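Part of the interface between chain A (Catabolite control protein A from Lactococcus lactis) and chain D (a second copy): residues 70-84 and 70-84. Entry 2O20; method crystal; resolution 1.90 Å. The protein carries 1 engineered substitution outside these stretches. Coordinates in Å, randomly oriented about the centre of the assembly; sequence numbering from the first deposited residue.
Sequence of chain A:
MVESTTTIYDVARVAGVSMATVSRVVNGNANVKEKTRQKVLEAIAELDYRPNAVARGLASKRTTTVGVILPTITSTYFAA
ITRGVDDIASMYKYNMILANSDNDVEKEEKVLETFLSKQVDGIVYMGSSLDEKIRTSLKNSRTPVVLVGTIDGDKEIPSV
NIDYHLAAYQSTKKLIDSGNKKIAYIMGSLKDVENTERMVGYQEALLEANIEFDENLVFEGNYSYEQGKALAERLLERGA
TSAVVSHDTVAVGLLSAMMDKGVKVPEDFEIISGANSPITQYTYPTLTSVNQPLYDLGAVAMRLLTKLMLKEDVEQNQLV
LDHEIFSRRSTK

Chain A 70-84: LPTITSTYFAAITRG
Chain D 70-84: LPTITSTYFAAITRG

What backbone does each copy bring to the contact? Leu A70 and Leu D70 are extended (phi/psi -145/160 and -143/153), and a type I beta turn follows from Thr A72 to Ser A75 and from Thr D72 to Ser D75. Ser A75 N bonds to Thr A72 O at 3.2 Å, and Ser D75 N to Thr D72 O at 3.3 Å. A helix then runs to Gly A84 and Gly D84 and beyond, with phi/psi near -64/-40. Ser A75 OG accepts from Phe A78 N at 3.1 Å, and Ser D75 OG from Phe D78 N at 3.2 Å, so each serine caps its helix with chi1 t. The turn of one copy packs on the helix of the other: the CA atoms of Thr A74 and Thr D76 lie 5.2 Å apart, those of Ala A79 and Thr D74 5.3 Å.

What fills the centre? Ile A73 and Ile D73 point toward the partner, and their CD1 atoms meet at 3.8 Å. Their rotamers differ: Ile A73 is p, t and Ile D73 is t, p. Ile A73 CD1 also lies 4.0 Å from Ala D79 CB, and Ile A73 CG1 3.7 Å from Arg D83 CG. Branched, apolar isoleucine suits this buried place. One water donates to Ile A73 O at 2.7 Å and to Ile D73 O at 2.8 Å, bridging the two turns and satisfying both carbonyls.

Why do the backbones come so near? Small alanines face the turns: Ala D79 CB is 3.4 Å from Ile A73 O, and Ala A79 CB is 3.7 Å from Ile D73 O. Thr A74 and Thr D74, chi1 p, lay methyls along the opposing helices, with Thr A74 CG2 3.8 Å from Ala D80 N and Thr D74 CG2 3.7 Å from Ala A79 O. Thr A76 CG2 and Thr D76 CG2 touch at 3.9 Å. Between them the two stretches bury 690 Å², both sides summed.

What polar bonds join the copies? Arg A83 NH2 donates to Thr D72 OG1 at 3.0 Å, while Arg D83 NH1 makes a weak bond to Thr A72 OG1 at 3.1 Å. Each threonine oxygen sits at the guanidinium edge, where the N-H groups point. Arginine's long chain suits this reach from one helix to the partner's turn, though by different paths: Arg A83 has chi1 t, chi2 p and chi3 109°, Arg D83 chi1 m, chi2 -145° and chi3 p. Thr A72 and Thr D72 have chi1 t; Thr A72 OG1 also hydrogen-bonds Thr A74 OG1 at 2.8 Å, and Thr D72 OG1 bonds Thr D74 OG1 at 2.9 Å.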

# COMPACT_ATOMS: atom_id res chain seq x y z
N LEU A 70 11.70 4.97 5.33
CA LEU A 70 10.57 4.15 5.81
C LEU A 70 10.86 2.63 5.60
O LEU A 70 11.72 2.27 4.79
CB LEU A 70 9.26 4.53 5.10
CG LEU A 70 9.09 4.20 3.62
CD1 LEU A 70 7.61 4.16 3.28
CD2 LEU A 70 9.79 5.23 2.72
N PRO A 71 10.17 1.73 6.33
CA PRO A 71 10.49 0.31 6.08
C PRO A 71 10.23 -0.18 4.63
O PRO A 71 11.09 -0.81 4.03
CB PRO A 71 9.61 -0.41 7.11
CG PRO A 71 9.47 0.60 8.21
CD PRO A 71 9.25 1.88 7.46
N THR A 72 9.06 0.16 4.08
CA THR A 72 8.70 -0.25 2.74
C THR A 72 7.52 0.57 2.21
O THR A 72 6.52 0.77 2.92
CB THR A 72 8.41 -1.77 2.61
OG1 THR A 72 8.05 -2.07 1.26
CG2 THR A 72 7.33 -2.28 3.58
N ILE A 73 7.67 1.06 0.97
CA ILE A 73 6.57 1.73 0.29
C ILE A 73 5.38 0.81 0.00
O ILE A 73 4.30 1.30 -0.33
CB ILE A 73 7.00 2.47 -1.00
CG1 ILE A 73 7.77 1.55 -1.95
CG2 ILE A 73 7.77 3.73 -0.65
CD1 ILE A 73 7.89 2.13 -3.33
N THR A 74 5.55 -0.50 0.12
CA THR A 74 4.43 -1.43 -0.04
C THR A 74 3.51 -1.55 1.20
O THR A 74 2.45 -2.19 1.10
CB THR A 74 4.86 -2.85 -0.53
OG1 THR A 74 5.76 -3.47 0.42
CG2 THR A 74 5.51 -2.77 -1.89
N SER A 75 3.87 -0.93 2.32
CA SER A 75 3.01 -0.87 3.51
C SER A 75 1.93 0.17 3.31
O SER A 75 2.23 1.33 2.95
CB SER A 75 3.80 -0.49 4.77
OG SER A 75 2.95 -0.12 5.83
N THR A 76 0.70 -0.22 3.53
CA THR A 76 -0.41 0.73 3.45
C THR A 76 -0.35 1.76 4.60
O THR A 76 -0.87 2.90 4.45
CB THR A 76 -1.83 0.11 3.32
OG1 THR A 76 -2.24 -0.58 4.52
CG2 THR A 76 -2.00 -0.81 2.11
N TYR A 77 0.25 1.37 5.72
CA TYR A 77 0.48 2.29 6.86
C TYR A 77 1.49 3.38 6.48
O TYR A 77 1.17 4.56 6.50
CB TYR A 77 0.94 1.53 8.12
CG TYR A 77 1.11 2.41 9.36
CD1 TYR A 77 0.02 2.72 10.17
CD2 TYR A 77 2.34 2.95 9.70
CE1 TYR A 77 0.17 3.57 11.32
CE2 TYR A 77 2.50 3.77 10.83
CZ TYR A 77 1.41 4.07 11.64
OH TYR A 77 1.57 4.89 12.74
N PHE A 78 2.70 2.98 6.12
CA PHE A 78 3.79 3.93 5.86
C PHE A 78 3.63 4.72 4.57
O PHE A 78 4.00 5.88 4.53
CB PHE A 78 5.17 3.21 5.90
CG PHE A 78 5.52 2.72 7.25
CD1 PHE A 78 5.76 3.60 8.30
CD2 PHE A 78 5.59 1.34 7.50
CE1 PHE A 78 6.03 3.14 9.57
CE2 PHE A 78 5.84 0.87 8.78
CZ PHE A 78 6.09 1.78 9.81
N ALA A 79 3.04 4.12 3.53
CA ALA A 79 2.79 4.81 2.25
C ALA A 79 1.80 6.00 2.40
O ALA A 79 1.94 7.04 1.75
CB ALA A 79 2.28 3.81 1.20
N ALA A 80 0.80 5.82 3.26
CA ALA A 80 -0.24 6.83 3.52
C ALA A 80 0.39 8.07 4.16
O ALA A 80 0.09 9.23 3.74
CB ALA A 80 -1.35 6.25 4.46
N ILE A 81 1.24 7.81 5.14
CA ILE A 81 2.06 8.84 5.80
C ILE A 81 3.00 9.53 4.80
O ILE A 81 3.03 10.77 4.72
CB ILE A 81 2.89 8.32 6.98
CG1 ILE A 81 2.04 7.68 8.08
CG2 ILE A 81 3.73 9.47 7.57
CD1 ILE A 81 2.88 7.00 9.18
N THR A 82 3.72 8.73 4.02
CA THR A 82 4.64 9.23 3.01
C THR A 82 3.98 10.16 1.97
O THR A 82 4.59 11.12 1.50
CB THR A 82 5.37 8.07 2.32
OG1 THR A 82 6.06 7.28 3.31
CG2 THR A 82 6.34 8.57 1.29
N ARG A 83 2.73 9.85 1.61
CA ARG A 83 1.99 10.66 0.67
C ARG A 83 1.73 12.07 1.20
O ARG A 83 1.86 13.08 0.48
CB ARG A 83 0.70 9.94 0.26
CG ARG A 83 -0.24 10.77 -0.65
CD ARG A 83 0.48 11.45 -1.83
NE ARG A 83 0.11 10.83 -3.07
CZ ARG A 83 -0.41 11.39 -4.16
NH1 ARG A 83 -0.58 12.70 -4.35
NH2 ARG A 83 -0.72 10.59 -5.14
N GLY A 84 1.43 12.14 2.49
CA GLY A 84 1.30 13.43 3.18
C GLY A 84 2.58 14.25 3.15
O GLY A 84 2.55 15.46 2.89
N LEU D 70 4.39 7.65 -11.37
CA LEU D 70 3.35 6.67 -11.05
C LEU D 70 2.14 7.42 -10.53
O LEU D 70 2.29 8.55 -10.05
CB LEU D 70 3.84 5.65 -9.99
CG LEU D 70 4.24 6.16 -8.60
CD1 LEU D 70 4.26 4.99 -7.55
CD2 LEU D 70 5.60 6.85 -8.57
N PRO D 71 0.93 6.86 -10.70
CA PRO D 71 -0.27 7.57 -10.20
C PRO D 71 -0.17 7.94 -8.71
O PRO D 71 -0.34 9.10 -8.33
CB PRO D 71 -1.37 6.55 -10.45
CG PRO D 71 -0.92 5.88 -11.67
CD PRO D 71 0.53 5.66 -11.45
N THR D 72 0.13 6.95 -7.87
CA THR D 72 0.30 7.22 -6.44
C THR D 72 1.08 6.12 -5.74
O THR D 72 0.95 4.94 -6.05
CB THR D 72 -1.07 7.46 -5.71
OG1 THR D 72 -0.87 7.70 -4.31
CG2 THR D 72 -1.98 6.27 -5.90
N ILE D 73 1.91 6.55 -4.80
CA ILE D 73 2.64 5.67 -3.91
C ILE D 73 1.74 4.80 -2.98
O ILE D 73 2.17 3.72 -2.52
CB ILE D 73 3.67 6.52 -3.07
CG1 ILE D 73 4.78 5.64 -2.52
CG2 ILE D 73 3.00 7.32 -2.02
CD1 ILE D 73 5.80 5.27 -3.58
N THR D 74 0.50 5.25 -2.74
CA THR D 74 -0.47 4.45 -1.97
C THR D 74 -1.17 3.32 -2.74
O THR D 74 -1.97 2.59 -2.17
CB THR D 74 -1.57 5.35 -1.35
OG1 THR D 74 -2.29 5.97 -2.41
CG2 THR D 74 -0.97 6.40 -0.44
N SER D 75 -0.87 3.15 -4.02
CA SER D 75 -1.20 1.87 -4.71
C SER D 75 -0.11 0.85 -4.45
O SER D 75 1.04 1.06 -4.90
CB SER D 75 -1.30 2.04 -6.24
OG SER D 75 -1.30 0.76 -6.90
N THR D 76 -0.43 -0.27 -3.79
CA THR D 76 0.60 -1.26 -3.52
C THR D 76 1.05 -1.95 -4.81
O THR D 76 2.14 -2.49 -4.84
CB THR D 76 0.20 -2.34 -2.49
OG1 THR D 76 -0.95 -3.07 -2.93
CG2 THR D 76 -0.05 -1.73 -1.14
N TYR D 77 0.18 -1.97 -5.83
CA TYR D 77 0.51 -2.43 -7.19
C TYR D 77 1.70 -1.63 -7.78
O TYR D 77 2.73 -2.22 -8.15
CB TYR D 77 -0.73 -2.32 -8.10
CG TYR D 77 -0.49 -2.63 -9.55
CD1 TYR D 77 -0.57 -3.91 -10.01
CD2 TYR D 77 -0.14 -1.62 -10.45
CE1 TYR D 77 -0.32 -4.22 -11.36
CE2 TYR D 77 0.11 -1.91 -11.81
CZ TYR D 77 0.02 -3.22 -12.24
OH TYR D 77 0.27 -3.52 -13.55
N PHE D 78 1.56 -0.30 -7.83
CA PHE D 78 2.64 0.55 -8.34
C PHE D 78 3.86 0.59 -7.40
O PHE D 78 5.00 0.55 -7.86
CB PHE D 78 2.14 1.97 -8.65
CG PHE D 78 1.14 2.01 -9.76
CD1 PHE D 78 1.50 1.63 -11.04
CD2 PHE D 78 -0.15 2.46 -9.52
CE1 PHE D 78 0.58 1.67 -12.08
CE2 PHE D 78 -1.09 2.50 -10.55
CZ PHE D 78 -0.70 2.09 -11.84
N ALA D 79 3.62 0.60 -6.09
CA ALA D 79 4.74 0.54 -5.12
C ALA D 79 5.60 -0.73 -5.25
O ALA D 79 6.83 -0.68 -5.12
CB ALA D 79 4.21 0.71 -3.70
N ALA D 80 4.98 -1.89 -5.53
CA ALA D 80 5.73 -3.12 -5.68
C ALA D 80 6.60 -3.12 -6.92
O ALA D 80 7.76 -3.55 -6.87
CB ALA D 80 4.78 -4.31 -5.68
N ILE D 81 6.09 -2.61 -8.02
CA ILE D 81 6.87 -2.39 -9.22
C ILE D 81 8.05 -1.46 -8.98
O ILE D 81 9.19 -1.73 -9.42
CB ILE D 81 6.01 -1.82 -10.40
CG1 ILE D 81 4.93 -2.84 -10.81
CG2 ILE D 81 6.90 -1.49 -11.61
CD1 ILE D 81 3.87 -2.25 -11.70
N THR D 82 7.77 -0.38 -8.26
CA THR D 82 8.75 0.67 -7.99
C THR D 82 9.92 0.10 -7.18
O THR D 82 11.08 0.50 -7.42
CB THR D 82 8.06 1.93 -7.33
OG1 THR D 82 7.08 2.50 -8.22
CG2 THR D 82 9.06 2.99 -6.99
N ARG D 83 9.69 -0.84 -6.27
CA ARG D 83 10.81 -1.46 -5.53
C ARG D 83 11.76 -2.25 -6.45
O ARG D 83 12.97 -2.27 -6.22
CB ARG D 83 10.34 -2.30 -4.33
CG ARG D 83 9.68 -1.41 -3.22
CD ARG D 83 9.91 -1.84 -1.79
NE ARG D 83 11.32 -2.00 -1.47
CZ ARG D 83 11.77 -2.57 -0.36
NH1 ARG D 83 10.93 -3.01 0.58
NH2 ARG D 83 13.07 -2.70 -0.18
N GLY D 84 11.22 -2.86 -7.51
CA GLY D 84 12.07 -3.56 -8.50
C GLY D 84 12.95 -2.60 -9.29
O GLY D 84 14.14 -2.85 -9.55
O HOH W 1 1.73 1.27 -1.18